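Local coordinates for MFP2b (Ascaris suum, PDB 2BJR), which probably enhances polymerization of the major sperm protein (MSP) filaments that drive amoeboid motility of nematode sperm, and carries a bound zinc ion, at residues L275-A278 / I279-F282; D197-C200 / G201-W204; M111-C114 / G115-F118. All coordinates share one frame; numbering follows the deposited sequence.

Contact 1 of 3, residues L275-A278 / I279-F282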
# COMPACT_ATOMS: atom_id res chain seq x y z
N LEU A 275 0.63 -6.59 12.97
CA LEU A 275 1.15 -7.91 12.72
C LEU A 275 1.24 -8.73 14.00
O LEU A 275 1.27 -8.17 15.07
CB LEU A 275 2.52 -7.78 12.12
CG LEU A 275 2.45 -7.14 10.74
CD1 LEU A 275 3.84 -6.84 10.29
CD2 LEU A 275 1.72 -8.09 9.77
N PRO A 276 1.29 -10.04 13.88
CA PRO A 276 1.53 -10.89 15.06
C PRO A 276 2.85 -10.52 15.74
O PRO A 276 3.84 -10.24 15.07
CB PRO A 276 1.61 -12.30 14.45
CG PRO A 276 0.81 -12.20 13.20
CD PRO A 276 1.19 -10.84 12.64
N GLU A 277 2.88 -10.51 17.07
CA GLU A 277 4.05 -9.94 17.75
C GLU A 277 5.35 -10.64 17.36
O GLU A 277 6.40 -10.00 17.21
CB GLU A 277 3.91 -9.96 19.28
CG GLU A 277 5.04 -9.18 19.97
CD GLU A 277 4.67 -8.66 21.35
OE1 GLU A 277 3.86 -9.32 22.03
OE2 GLU A 277 5.18 -7.57 21.78
N ALA A 278 5.27 -11.95 17.14
CA ALA A 278 6.45 -12.75 16.85
C ALA A 278 7.14 -12.39 15.54
O ALA A 278 8.32 -12.64 15.40
CB ALA A 278 6.09 -14.24 16.86
N ILE A 279 6.43 -11.80 14.57
CA ILE A 279 7.09 -11.47 13.30
C ILE A 279 7.39 -9.98 13.10
O ILE A 279 8.13 -9.63 12.19
CB ILE A 279 6.28 -12.00 12.09
CG1 ILE A 279 5.06 -11.12 11.81
CG2 ILE A 279 5.94 -13.52 12.24
CD1 ILE A 279 4.31 -11.61 10.57
N ARG A 280 6.85 -9.13 13.96
CA ARG A 280 6.99 -7.70 13.76
C ARG A 280 8.23 -7.13 14.44
O ARG A 280 8.65 -7.62 15.49
CB ARG A 280 5.77 -6.96 14.24
CG ARG A 280 5.51 -6.94 15.69
CD ARG A 280 4.14 -6.42 16.02
NE ARG A 280 3.97 -6.15 17.46
CZ ARG A 280 2.91 -6.49 18.17
NH1 ARG A 280 1.88 -7.12 17.64
NH2 ARG A 280 2.87 -6.19 19.46
N GLY A 281 8.79 -6.09 13.84
CA GLY A 281 9.99 -5.49 14.33
C GLY A 281 9.72 -4.20 15.07
O GLY A 281 10.64 -3.47 15.32
N PHE A 282 8.46 -3.90 15.34
CA PHE A 282 8.04 -2.66 15.97
C PHE A 282 6.68 -2.84 16.66
O PHE A 282 5.93 -3.76 16.31
CB PHE A 282 7.97 -1.54 14.91
CG PHE A 282 7.03 -1.86 13.79
CD1 PHE A 282 5.69 -1.52 13.87
CD2 PHE A 282 7.49 -2.53 12.66
CE1 PHE A 282 4.81 -1.85 12.83
CE2 PHE A 282 6.62 -2.86 11.63
CZ PHE A 282 5.29 -2.52 11.73

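Contact 2 of 3, residues D197-C200 / G201-W204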
# COMPACT_ATOMS: atom_id res chain seq x y z
N ASP A 197 -5.31 -4.13 1.29
CA ASP A 197 -6.28 -3.56 0.32
C ASP A 197 -7.66 -4.15 0.48
O ASP A 197 -7.83 -5.39 0.51
CB ASP A 197 -5.79 -3.87 -1.10
CG ASP A 197 -4.50 -3.12 -1.43
OD1 ASP A 197 -4.59 -1.90 -1.61
OD2 ASP A 197 -3.37 -3.66 -1.45
N PHE A 198 -8.64 -3.25 0.57
CA PHE A 198 -10.04 -3.54 0.62
C PHE A 198 -10.82 -2.45 -0.05
O PHE A 198 -10.36 -1.33 -0.20
CB PHE A 198 -10.51 -3.60 2.06
CG PHE A 198 -10.07 -4.81 2.79
CD1 PHE A 198 -8.94 -4.79 3.59
CD2 PHE A 198 -10.84 -5.98 2.73
CE1 PHE A 198 -8.53 -5.95 4.30
CE2 PHE A 198 -10.44 -7.14 3.46
CZ PHE A 198 -9.28 -7.11 4.23
N ARG A 199 -12.06 -2.75 -0.43
CA ARG A 199 -12.98 -1.72 -0.89
C ARG A 199 -13.99 -1.46 0.18
O ARG A 199 -14.43 -2.37 0.84
CB ARG A 199 -13.70 -2.14 -2.16
CG ARG A 199 -12.82 -2.46 -3.38
CD ARG A 199 -13.63 -2.98 -4.61
NE ARG A 199 -14.28 -4.24 -4.27
CZ ARG A 199 -13.72 -5.43 -4.36
NH1 ARG A 199 -12.52 -5.58 -4.89
NH2 ARG A 199 -14.40 -6.50 -3.94
N CYS A 200 -14.43 -0.21 0.30
CA CYS A 200 -15.52 0.11 1.20
C CYS A 200 -16.72 -0.68 0.76
O CYS A 200 -16.93 -0.89 -0.46
CB CYS A 200 -15.89 1.56 1.15
SG CYS A 200 -14.57 2.47 1.92
N GLY A 201 -17.43 -1.19 1.76
CA GLY A 201 -18.55 -2.11 1.56
C GLY A 201 -18.20 -3.58 1.44
O GLY A 201 -19.12 -4.39 1.43
N ASP A 202 -16.93 -3.93 1.32
CA ASP A 202 -16.49 -5.31 1.44
C ASP A 202 -16.79 -5.75 2.88
O ASP A 202 -16.93 -4.91 3.77
CB ASP A 202 -14.96 -5.45 1.30
CG ASP A 202 -14.44 -5.47 -0.14
OD1 ASP A 202 -15.25 -5.58 -1.11
OD2 ASP A 202 -13.16 -5.46 -0.35
N PRO A 203 -16.85 -7.07 3.11
CA PRO A 203 -16.97 -7.58 4.48
C PRO A 203 -15.79 -7.17 5.33
O PRO A 203 -14.68 -7.05 4.80
CB PRO A 203 -16.99 -9.11 4.28
CG PRO A 203 -17.49 -9.32 2.88
CD PRO A 203 -16.83 -8.16 2.12
N TRP A 204 -16.02 -7.00 6.64
CA TRP A 204 -14.98 -6.63 7.60
C TRP A 204 -13.80 -7.62 7.49
O TRP A 204 -14.04 -8.80 7.25
CB TRP A 204 -15.55 -6.64 9.02
CG TRP A 204 -14.69 -5.96 10.00
CD1 TRP A 204 -13.94 -6.53 10.98
CD2 TRP A 204 -14.44 -4.56 10.07
NE1 TRP A 204 -13.24 -5.57 11.66
CE2 TRP A 204 -13.54 -4.34 11.13
CE3 TRP A 204 -14.90 -3.46 9.36
CZ2 TRP A 204 -13.10 -3.09 11.49
CZ3 TRP A 204 -14.47 -2.23 9.69
CH2 TRP A 204 -13.58 -2.04 10.77

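Contact 3 of 3, residues M111-C114 / G115-F118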
# COMPACT_ATOMS: atom_id res chain seq x y z
N MSE A 111 10.04 -17.27 -13.49
CA MSE A 111 9.96 -15.81 -13.51
C MSE A 111 8.58 -15.44 -13.96
O MSE A 111 8.05 -16.02 -14.92
CB MSE A 111 11.00 -15.19 -14.43
CG MSE A 111 12.43 -15.38 -14.09
SE MSE A 111 12.95 -14.88 -12.21
CE MSE A 111 12.81 -16.64 -11.39
N LEU A 112 7.98 -14.48 -13.28
CA LEU A 112 6.72 -13.99 -13.74
C LEU A 112 6.94 -13.30 -15.09
O LEU A 112 7.85 -12.50 -15.27
CB LEU A 112 6.12 -13.05 -12.76
CG LEU A 112 4.87 -12.30 -13.21
CD1 LEU A 112 3.70 -13.23 -13.09
CD2 LEU A 112 4.62 -11.04 -12.37
N ARG A 113 6.07 -13.64 -16.03
CA ARG A 113 6.13 -13.01 -17.36
C ARG A 113 4.81 -13.13 -18.07
O ARG A 113 4.00 -14.02 -17.75
CB ARG A 113 7.23 -13.63 -18.20
CG ARG A 113 6.94 -15.08 -18.54
CD ARG A 113 8.11 -15.77 -19.17
NE ARG A 113 8.40 -15.19 -20.48
CZ ARG A 113 9.44 -15.52 -21.22
NH1 ARG A 113 10.32 -16.40 -20.76
NH2 ARG A 113 9.64 -14.95 -22.40
N CYS A 114 4.58 -12.24 -19.03
CA CYS A 114 3.51 -12.37 -20.03
C CYS A 114 4.15 -12.19 -21.38
O CYS A 114 4.63 -11.13 -21.71
CB CYS A 114 2.39 -11.37 -19.82
SG CYS A 114 1.65 -11.39 -18.17
N GLY A 115 4.26 -13.28 -22.12
CA GLY A 115 4.97 -13.22 -23.39
C GLY A 115 6.40 -12.78 -23.15
O GLY A 115 7.11 -13.31 -22.30
N ASP A 116 6.82 -11.75 -23.83
CA ASP A 116 8.20 -11.30 -23.65
C ASP A 116 8.33 -10.16 -22.61
O ASP A 116 9.40 -9.66 -22.42
CB ASP A 116 8.78 -10.81 -24.98
CG ASP A 116 9.25 -11.96 -25.89
OD1 ASP A 116 9.60 -13.06 -25.43
OD2 ASP A 116 9.37 -11.77 -27.11
N SER A 117 7.25 -9.80 -21.94
CA SER A 117 7.28 -8.67 -21.02
C SER A 117 7.30 -9.21 -19.59
O SER A 117 6.56 -10.15 -19.25
CB SER A 117 6.09 -7.79 -21.24
OG SER A 117 5.90 -6.83 -20.21
N PHE A 118 8.13 -8.60 -18.76
CA PHE A 118 8.00 -8.83 -17.33
C PHE A 118 8.11 -7.55 -16.52
O PHE A 118 8.85 -6.63 -16.90
CB PHE A 118 8.99 -9.81 -16.83
CG PHE A 118 10.38 -9.53 -17.18
CD1 PHE A 118 11.26 -9.02 -16.23
CD2 PHE A 118 10.89 -9.91 -18.41
CE1 PHE A 118 12.60 -8.82 -16.54
CE2 PHE A 118 12.22 -9.69 -18.73
CZ PHE A 118 13.07 -9.17 -17.81

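Contact 1 of 3, residues L275-A278 / I279-F282
The backbone arrives extended at L275 and P276, bends through E277, A278 and I279, and is extended again at R280, bringing the CA atoms of E277 and R280 5.4 Å apart. I279 N donates to P276 O at 3.1 Å, while R280 N makes weak, long bonds to P276 O and E277 O. R280 then reaches back across the bend. Its CG sits between the backbone N and the carbonyl carbon (chi1 68°), and the chain extends from there, so that NH1 meets L275 O at 2.8 Å, in the guanidinium plane and almost in line with the C=O bond. This is a beta turn from P276 to I279 in the connection between strands 268-274 and 282-288, where the chain passes from one antiparallel sheet to the next. E277 lies against the guanidinium, its CA over one face; E277 OE2 is 3.6 Å from R280 NH2 but well out of the plane, a salt bridge of charge alone. The stronger partner of E277 OE2 is K362, and D283 pairs with R280 NH2. On the apolar side I279 CD1 touches P276 CD at 3.8 Å, and I279 CG1 lies 4.2 Å from L275 CB.

Contact 2 of 3, residues D197-C200 / G201-W204
D202 folds its carboxylate back over R199, and the two residues close a type II beta turn that leads the chain out of strand 194-199 into the loop before strand 209-210. The turn bond runs from D202 N to R199 O, 3.0 Å long. G201 occupies the third position with a positive phi, as is usual in a type II turn.

The aspartate does most of the side-chain work. With CG beside its own backbone N and opposite the carbonyl carbon (chi1 -82°), the carboxylate swings back toward the strand end, and its two oxygens take different partners. OD2 accepts the backbone N-H of R199 at 2.9 Å in a nearly straight bond (173°), although the donor comes from above the carboxylate plane. The main chain of R199 is thus bonded to D202 in both directions, N to carboxylate and O to amide. The other oxygen of D202, OD1, forms a salt bridge with R199 NH2 at 3.1 Å. To get there the arginine bends at chi3 (-63°), which turns the guanidinium toward the carboxylate of D202; the two flat groups stand almost perpendicular, and OD2 lies above one guanidinium face, toward its rim. R199 is shared between two carboxylates, D202 and D22, of which D22 is the stronger partner, also through NH2, while NH1 donates to F20 O.

F198 points toward the loop, and I271 and Y273 of the neighbouring strand 268-274 pack on its side chain. Its ring meets the aspartate at the edge, F198 CD2 approaching D202 OD2 to 3.9 Å, near the plane of the ring.

Contact 3 of 3, residues M111-C114 / G115-F118
R113 hooks its side chain around the turn ahead of it. R113 CB lies 3.7 Å from S117 O. A chi1 of 66° sets CG over the main chain, and the side chain rises over the turn instead of leaving it; CG and CD pass G115 O at longer range, and a bend at chi3 then turns the guanidinium onto that oxygen. R113 NE donates to G115 O at 2.9 Å, almost in line with the carbonyl bond. R113 CZ follows at 3.4 Å from G115 O, and NH2 reaches the same G115 O at 3.0 Å from above the carbonyl plane. This side-on grip by two nitrogens keeps G115 O in the guanidinium plane and should fix the rotation of the group. R113 NH2 goes on to D116 OD1, 3.6 Å away at the guanidinium edge, in a longer salt bridge; K137 pairs with the other carboxylate oxygen.

Beneath the arginine is a type II' turn from C114 to S117, closed by a single antiparallel bridge. C114 N to S117 O and S117 N to C114 O, each 2.9 Å, make these residues a hydrogen-bonded pair. The turn leads into strand 117-122, outermost in its four-stranded sheet. C114 packs on W11 of strand 10-15 and on P44 and H46 of strand 43-52, while L112 and F118 lean on strand 161-166.

Overall arrangement
The three contacts come along the chain in the order contact 3, contact 2, contact 1. Contact 3 lies in the first of the two cytosolic motility protein regions, contact 2 and contact 1 in the second. None touches another. The centres of contacts 1 and 2 are about 24 Å apart. Contact 3 is more remote, its centre about 31 Å from that of contact 2 and about 34 Å from that of contact 1. Contact 2 ends strand 194-199, which pairs with strand 268-274; that strand leads into contact 1, which carries the chain into the next antiparallel sheet. Contact 1 lies nearest the zinc, about 12 Å from the I279 side chain. They are three local bends at separate places in a largely beta protein.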